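Local coordinates for protein beta-N-acetylglucosaminidase (Thermotoga maritima, PDB 3WO8) that probably hydrolyses terminal non-reducing N-acetylhexosamine residues from N-acetyl-beta-hexosaminides, as a family 3 glycosidase with a TIM-barrel domain, at residues B[35-45]-B[62-73]. Residues are numbered along the deposited sequence; the frame is centred on the assembly and turned at random.
Sequences IRKYRPTGILI and FLSKEGDFLISS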
ATOM      1  N   ILE B  35      14.262  23.818   1.067  1.00 51.74           N
ATOM      2  CA  ILE B  35      13.840  23.513  -0.303  1.00 51.04           C
ATOM      3  C   ILE B  35      13.583  24.792  -1.076  1.00 48.77           C
ATOM      4  O   ILE B  35      14.036  24.923  -2.222  1.00 51.52           O
ATOM      5  CB  ILE B  35      12.655  22.500  -0.351  1.00 51.73           C
ATOM      6  CG1 ILE B  35      13.190  21.082  -0.084  1.00 52.43           C
ATOM      7  CG2 ILE B  35      11.955  22.499  -1.704  1.00 46.74           C
ATOM      8  CD1 ILE B  35      12.150  20.093   0.391  1.00 50.61           C
ATOM      9  N   ARG B  36      12.896  25.740  -0.462  1.00 47.44           N
ATOM     10  CA  ARG B  36      12.666  27.025  -1.129  1.00 53.55           C
ATOM     11  C   ARG B  36      13.979  27.801  -1.322  1.00 62.46           C
ATOM     12  O   ARG B  36      14.191  28.393  -2.380  1.00 65.13           O
ATOM     13  CB  ARG B  36      11.692  27.886  -0.344  1.00 55.11           C
ATOM     14  CG  ARG B  36      10.357  27.210  -0.089  1.00 59.22           C
ATOM     15  CD  ARG B  36       9.263  28.164   0.359  1.00 61.09           C
ATOM     16  NE  ARG B  36       9.036  28.102   1.815  1.00 63.50           N
ATOM     17  CZ  ARG B  36       7.862  27.883   2.400  1.00 59.15           C
ATOM     18  NH1 ARG B  36       6.757  27.695   1.684  1.00 66.27           N
ATOM     19  NH2 ARG B  36       7.784  27.859   3.720  1.00 57.79           N
ATOM     20  N   LYS B  37      14.864  27.769  -0.319  1.00 63.03           N
ATOM     21  CA  LYS B  37      16.089  28.580  -0.347  1.00 65.71           C
ATOM     22  C   LYS B  37      17.043  28.120  -1.426  1.00 60.35           C
ATOM     23  O   LYS B  37      17.342  28.857  -2.330  1.00 56.39           O
ATOM     24  CB  LYS B  37      16.819  28.572   0.999  1.00 69.80           C
ATOM     25  CG  LYS B  37      17.779  29.746   1.164  1.00 73.28           C
ATOM     26  CD  LYS B  37      18.965  29.395   2.054  1.00 76.92           C
ATOM     27  CE  LYS B  37      19.502  30.616   2.798  1.00 75.30           C
ATOM     28  NZ  LYS B  37      19.901  30.272   4.196  1.00 75.21           N
ATOM     29  N   TYR B  38      17.516  26.893  -1.309  1.00 62.92           N
ATOM     30  CA  TYR B  38      18.306  26.253  -2.353  1.00 64.97           C
ATOM     31  C   TYR B  38      17.213  25.497  -3.046  1.00 70.73           C
ATOM     32  O   TYR B  38      16.136  25.320  -2.473  1.00 82.60           O
ATOM     33  CB  TYR B  38      19.324  25.300  -1.758  1.00 64.83           C
ATOM     34  CG  TYR B  38      20.003  25.823  -0.504  1.00 70.70           C
ATOM     35  CD1 TYR B  38      19.463  25.590   0.751  1.00 71.90           C
ATOM     36  CD2 TYR B  38      21.184  26.563  -0.575  1.00 72.09           C
ATOM     37  CE1 TYR B  38      20.078  26.066   1.901  1.00 74.67           C
ATOM     38  CE2 TYR B  38      21.803  27.043   0.575  1.00 67.95           C
ATOM     39  CZ  TYR B  38      21.250  26.783   1.814  1.00 68.87           C
ATOM     40  OH  TYR B  38      21.846  27.211   2.980  1.00 56.94           O
ATOM     41  N   ARG B  39      17.400  25.053  -4.265  1.00 64.34           N
ATOM     42  CA  ARG B  39      16.233  24.435  -4.903  1.00 60.53           C
ATOM     43  C   ARG B  39      16.676  23.091  -5.384  1.00 55.26           C
ATOM     44  O   ARG B  39      16.889  22.870  -6.582  1.00 57.00           O
ATOM     45  CB  ARG B  39      15.634  25.334  -5.993  1.00 62.75           C
ATOM     46  CG  ARG B  39      14.921  26.575  -5.424  1.00 70.12           C
ATOM     47  CD  ARG B  39      13.559  26.877  -6.064  1.00 75.92           C
ATOM     48  NE  ARG B  39      13.581  26.660  -7.517  1.00 84.75           N
ATOM     49  CZ  ARG B  39      14.049  27.523  -8.428  1.00 77.12           C
ATOM     50  NH1 ARG B  39      14.518  28.698  -8.047  1.00 76.99           N
ATOM     51  NH2 ARG B  39      14.035  27.218  -9.734  1.00 66.06           N
ATOM     52  N   PRO B  40      16.869  22.185  -4.425  1.00 48.84           N
ATOM     53  CA  PRO B  40      17.463  20.911  -4.772  1.00 49.69           C
ATOM     54  C   PRO B  40      16.511  20.217  -5.730  1.00 53.15           C
ATOM     55  O   PRO B  40      15.298  20.390  -5.610  1.00 56.62           O
ATOM     56  CB  PRO B  40      17.598  20.198  -3.432  1.00 49.13           C
ATOM     57  CG  PRO B  40      16.636  20.873  -2.520  1.00 48.06           C
ATOM     58  CD  PRO B  40      16.371  22.237  -3.044  1.00 47.28           C
ATOM     59  N   THR B  41      17.045  19.513  -6.718  1.00 50.30           N
ATOM     60  CA  THR B  41      16.198  18.914  -7.741  1.00 49.04           C
ATOM     61  C   THR B  41      15.698  17.569  -7.201  1.00 47.42           C
ATOM     62  O   THR B  41      14.507  17.260  -7.283  1.00 48.65           O
ATOM     63  CB  THR B  41      16.925  18.835  -9.127  1.00 48.48           C
ATOM     64  OG1 THR B  41      16.510  19.941  -9.940  1.00 46.44           O
ATOM     65  CG2 THR B  41      16.606  17.555  -9.902  1.00 52.75           C
ATOM     66  N   GLY B  42      16.625  16.804  -6.627  1.00 45.43           N
ATOM     67  CA  GLY B  42      16.371  15.450  -6.144  1.00 45.42           C
ATOM     68  C   GLY B  42      15.854  15.386  -4.709  1.00 42.53           C
ATOM     69  O   GLY B  42      16.528  15.821  -3.785  1.00 43.48           O
ATOM     70  N   ILE B  43      14.650  14.845  -4.535  1.00 37.67           N
ATOM     71  CA  ILE B  43      14.040  14.697  -3.219  1.00 35.80           C
ATOM     72  C   ILE B  43      14.003  13.212  -3.019  1.00 32.42           C
ATOM     73  O   ILE B  43      13.264  12.560  -3.715  1.00 28.65           O
ATOM     74  CB  ILE B  43      12.574  15.208  -3.182  1.00 36.12           C
ATOM     75  CG1 ILE B  43      12.470  16.678  -3.578  1.00 37.06           C
ATOM     76  CG2 ILE B  43      11.948  14.986  -1.804  1.00 38.27           C
ATOM     77  CD1 ILE B  43      13.219  17.620  -2.668  1.00 38.89           C
ATOM     78  N   LEU B  44      14.822  12.677  -2.120  1.00 31.10           N
ATOM     79  CA  LEU B  44      14.765  11.253  -1.759  1.00 33.14           C
ATOM     80  C   LEU B  44      13.965  11.108  -0.465  1.00 34.72           C
ATOM     81  O   LEU B  44      14.352  11.688   0.530  1.00 35.74           O
ATOM     82  CB  LEU B  44      16.166  10.697  -1.558  1.00 32.14           C
ATOM     83  CG  LEU B  44      16.256   9.387  -0.808  1.00 34.33           C
ATOM     84  CD1 LEU B  44      15.424   8.344  -1.535  1.00 38.45           C
ATOM     85  CD2 LEU B  44      17.680   8.883  -0.668  1.00 34.49           C
ATOM     86  N   ILE B  45      12.863  10.356  -0.467  1.00 34.23           N
ATOM     87  CA  ILE B  45      11.975  10.294   0.720  1.00 34.04           C
ATOM     88  C   ILE B  45      12.146   9.014   1.502  1.00 35.51           C
ATOM     89  O   ILE B  45      12.080   7.923   0.930  1.00 36.17           O
ATOM     90  CB  ILE B  45      10.529  10.363   0.291  1.00 33.74           C
ATOM     91  CG1 ILE B  45      10.393  11.498  -0.719  1.00 34.88           C
ATOM     92  CG2 ILE B  45       9.644  10.588   1.478  1.00 32.96           C
ATOM     93  CD1 ILE B  45       8.966  11.990  -0.925  1.00 35.05           C
ATOM     94  N   PHE B  62       3.254  20.090  -1.382  1.00 40.28           N
ATOM     95  CA  PHE B  62       4.267  21.126  -1.327  1.00 42.00           C
ATOM     96  C   PHE B  62       5.205  21.054  -2.537  1.00 42.06           C
ATOM     97  O   PHE B  62       5.438  22.075  -3.181  1.00 45.02           O
ATOM     98  CB  PHE B  62       5.062  21.025  -0.019  1.00 43.55           C
ATOM     99  CG  PHE B  62       6.257  21.912   0.026  1.00 46.53           C
ATOM    100  CD1 PHE B  62       6.120  23.260   0.337  1.00 48.09           C
ATOM    101  CD2 PHE B  62       7.520  21.410  -0.263  1.00 47.36           C
ATOM    102  CE1 PHE B  62       7.221  24.100   0.380  1.00 45.20           C
ATOM    103  CE2 PHE B  62       8.626  22.241  -0.237  1.00 46.74           C
ATOM    104  CZ  PHE B  62       8.473  23.587   0.099  1.00 48.31           C
ATOM    105  N   LEU B  63       5.748  19.892  -2.853  1.00 37.51           N
ATOM    106  CA  LEU B  63       6.728  19.850  -3.922  1.00 40.86           C
ATOM    107  C   LEU B  63       6.030  20.260  -5.176  1.00 45.35           C
ATOM    108  O   LEU B  63       6.605  20.877  -6.094  1.00 50.27           O
ATOM    109  CB  LEU B  63       7.299  18.470  -4.104  1.00 41.18           C
ATOM    110  CG  LEU B  63       8.146  18.054  -2.921  1.00 44.73           C
ATOM    111  CD1 LEU B  63       8.417  16.553  -2.932  1.00 44.70           C
ATOM    112  CD2 LEU B  63       9.452  18.840  -2.925  1.00 47.41           C
ATOM    113  N   SER B  64       4.754  19.946  -5.218  1.00 44.26           N
ATOM    114  CA  SER B  64       4.025  20.126  -6.447  1.00 44.18           C
ATOM    115  C   SER B  64       3.870  21.614  -6.747  1.00 45.81           C
ATOM    116  O   SER B  64       4.170  22.065  -7.846  1.00 47.60           O
ATOM    117  CB  SER B  64       2.668  19.437  -6.350  1.00 41.53           C
ATOM    118  OG  SER B  64       2.046  19.422  -7.605  1.00 43.65           O
ATOM    119  N   LYS B  65       3.384  22.352  -5.756  1.00 50.24           N
ATOM    120  CA  LYS B  65       3.277  23.817  -5.804  1.00 54.12           C
ATOM    121  C   LYS B  65       4.618  24.557  -6.003  1.00 48.43           C
ATOM    122  O   LYS B  65       4.610  25.634  -6.565  1.00 43.91           O
ATOM    123  CB  LYS B  65       2.627  24.346  -4.520  1.00 60.68           C
ATOM    124  CG  LYS B  65       1.154  23.979  -4.343  1.00 70.90           C
ATOM    125  CD  LYS B  65       0.517  24.820  -3.227  1.00 82.82           C
ATOM    126  CE  LYS B  65      -0.241  23.993  -2.193  1.00 83.60           C
ATOM    127  NZ  LYS B  65      -1.500  23.441  -2.768  1.00 82.00           N
ATOM    128  N   GLU B  66       5.727  23.972  -5.541  1.00 46.36           N
ATOM    129  CA  GLU B  66       7.063  24.607  -5.525  1.00 51.23           C
ATOM    130  C   GLU B  66       7.898  24.449  -6.771  1.00 48.29           C
ATOM    131  O   GLU B  66       8.768  25.249  -6.981  1.00 46.89           O
ATOM    132  CB  GLU B  66       7.940  24.050  -4.382  1.00 54.44           C
ATOM    133  CG  GLU B  66       7.824  24.786  -3.059  1.00 60.68           C
ATOM    134  CD  GLU B  66       8.368  26.209  -3.098  1.00 63.31           C
ATOM    135  OE1 GLU B  66       7.745  27.090  -2.460  1.00 70.89           O
ATOM    136  OE2 GLU B  66       9.411  26.446  -3.749  1.00 61.78           O
ATOM    137  N   GLY B  67       7.704  23.392  -7.547  1.00 47.37           N
ATOM    138  CA  GLY B  67       8.548  23.181  -8.714  1.00 46.02           C
ATOM    139  C   GLY B  67       8.591  21.802  -9.360  1.00 46.61           C
ATOM    140  O   GLY B  67       7.654  21.003  -9.298  1.00 46.42           O
ATOM    141  N   ASP B  68       9.708  21.526  -9.990  1.00 46.82           N
ATOM    142  CA  ASP B  68       9.787  20.378 -10.824  1.00 52.48           C
ATOM    143  C   ASP B  68      10.966  19.596 -10.287  1.00 49.75           C
ATOM    144  O   ASP B  68      12.087  20.082 -10.369  1.00 56.70           O
ATOM    145  CB  ASP B  68       9.976  20.847 -12.265  1.00 57.97           C
ATOM    146  CG  ASP B  68      10.019  19.708 -13.251  1.00 64.78           C
ATOM    147  OD1 ASP B  68       9.106  18.854 -13.241  1.00 81.11           O
ATOM    148  OD2 ASP B  68      10.955  19.670 -14.070  1.00 69.88           O
ATOM    149  N   PHE B  69      10.701  18.413  -9.709  1.00 45.06           N
ATOM    150  CA  PHE B  69      11.732  17.578  -9.054  1.00 38.18           C
ATOM    151  C   PHE B  69      11.797  16.146  -9.515  1.00 36.63           C
ATOM    152  O   PHE B  69      10.920  15.634 -10.185  1.00 33.13           O
ATOM    153  CB  PHE B  69      11.511  17.486  -7.559  1.00 34.97           C
ATOM    154  CG  PHE B  69      11.267  18.793  -6.895  1.00 36.66           C
ATOM    155  CD1 PHE B  69      10.014  19.369  -6.925  1.00 37.86           C
ATOM    156  CD2 PHE B  69      12.274  19.434  -6.193  1.00 37.76           C
ATOM    157  CE1 PHE B  69       9.767  20.586  -6.279  1.00 39.71           C
ATOM    158  CE2 PHE B  69      12.043  20.667  -5.565  1.00 38.23           C
ATOM    159  CZ  PHE B  69      10.780  21.242  -5.602  1.00 36.35           C
ATOM    160  N   LEU B  70      12.882  15.510  -9.105  1.00 37.14           N
ATOM    161  CA  LEU B  70      13.049  14.109  -9.239  1.00 36.89           C
ATOM    162  C   LEU B  70      12.813  13.542  -7.876  1.00 37.91           C
ATOM    163  O   LEU B  70      13.633  13.742  -6.999  1.00 38.70           O
ATOM    164  CB  LEU B  70      14.468  13.790  -9.649  1.00 39.88           C
ATOM    165  CG  LEU B  70      14.815  14.252 -11.048  1.00 40.75           C
ATOM    166  CD1 LEU B  70      16.204  13.765 -11.394  1.00 41.00           C
ATOM    167  CD2 LEU B  70      13.801  13.743 -12.060  1.00 40.33           C
ATOM    168  N   ILE B  71      11.687  12.832  -7.717  1.00 38.05           N
ATOM    169  CA  ILE B  71      11.206  12.304  -6.441  1.00 32.52           C
ATOM    170  C   ILE B  71      11.383  10.811  -6.430  1.00 32.52           C
ATOM    171  O   ILE B  71      10.816  10.093  -7.268  1.00 33.74           O
ATOM    172  CB  ILE B  71       9.747  12.700  -6.204  1.00 33.83           C
ATOM    173  CG1 ILE B  71       9.600  14.203  -6.481  1.00 35.28           C
ATOM    174  CG2 ILE B  71       9.370  12.445  -4.748  1.00 35.00           C
ATOM    175  CD1 ILE B  71       8.260  14.849  -6.140  1.00 33.51           C
ATOM    176  N   SER B  72      12.213  10.331  -5.512  1.00 31.39           N
ATOM    177  CA  SER B  72      12.598   8.931  -5.548  1.00 32.79           C
ATOM    178  C   SER B  72      12.513   8.295  -4.164  1.00 33.18           C
ATOM    179  O   SER B  72      12.197   9.004  -3.192  1.00 34.29           O
ATOM    180  CB  SER B  72      13.985   8.748  -6.143  1.00 30.97           C
ATOM    181  OG  SER B  72      14.346   7.368  -6.110  1.00 35.31           O
ATOM    182  N   SER B  73      12.776   6.975  -4.117  1.00 28.65           N
ATOM    183  CA  SER B  73      12.746   6.201  -2.911  1.00 30.53           C
ATOM    184  C   SER B  73      13.704   5.025  -3.122  1.00 32.82           C
ATOM    185  O   SER B  73      14.102   4.810  -4.248  1.00 32.17           O
ATOM    186  CB  SER B  73      11.341   5.663  -2.679  1.00 33.37           C
ATOM    187  OG  SER B  73      11.197   4.297  -3.157  1.00 31.12           O
TER
HETATM  188  O   HOH W   1      14.226  21.898  -9.539  1.00 33.21           O
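Strands 42-45 and 70-72 are parallel neighbours in the TIM barrel of this family 3 glycosidase, joined by helix 53-66 in a beta-alpha-beta crossover. Four backbone hydrogen bonds zip them together: Leu70 N to Thr41 O, Ile43 N to Leu70 O, Ser72 N to Ile43 O and Ile45 N to Ser72 O. The first is bent at its acceptor, with the donor 44° out of the Thr41 carbonyl plane. That same Thr41 O lies at the edge of the Phe69 ring, as does Pro40 O, 3.2 Å from Phe69 CD2. Leu63 CD2 covers one face of this ring, near its margin. Ile43 packs against both Leu63 and Phe69: its CG1 is 3.8 Å from Leu63 CD2 and 3.8 Å from Phe69 CD2. With CG1 anti to the carbonyl carbon (chi1 -58°), this branch reaches both, and CG2 is turned to Leu63 CD1. An alanine here would remove CG1, CG2 and CD1 and would probably open a gap beside Leu63 and Phe69, leaving the ring less firmly held. Farther out, Ile35 CG2 reaches Phe62 CE2 at the ring edge, 3.6 Å away. Glu66 OE1 touches Arg36 CD, but stays 4.3 Å from Arg36 NH1, too far for a salt bridge. A water bridges Thr41 OG1 and Asp68 O, where the loops enter the strands. Phe59 of helix 53-66 and Phe24 of strand 20-24 also pack on Ile35 and Ile43. At the start of the two strands, Thr41 and Leu70 touch helix 310-326. Strand 42-45 also bonds to strand 20-24, and Asn120 holds the backbone of Phe69 and Ile71.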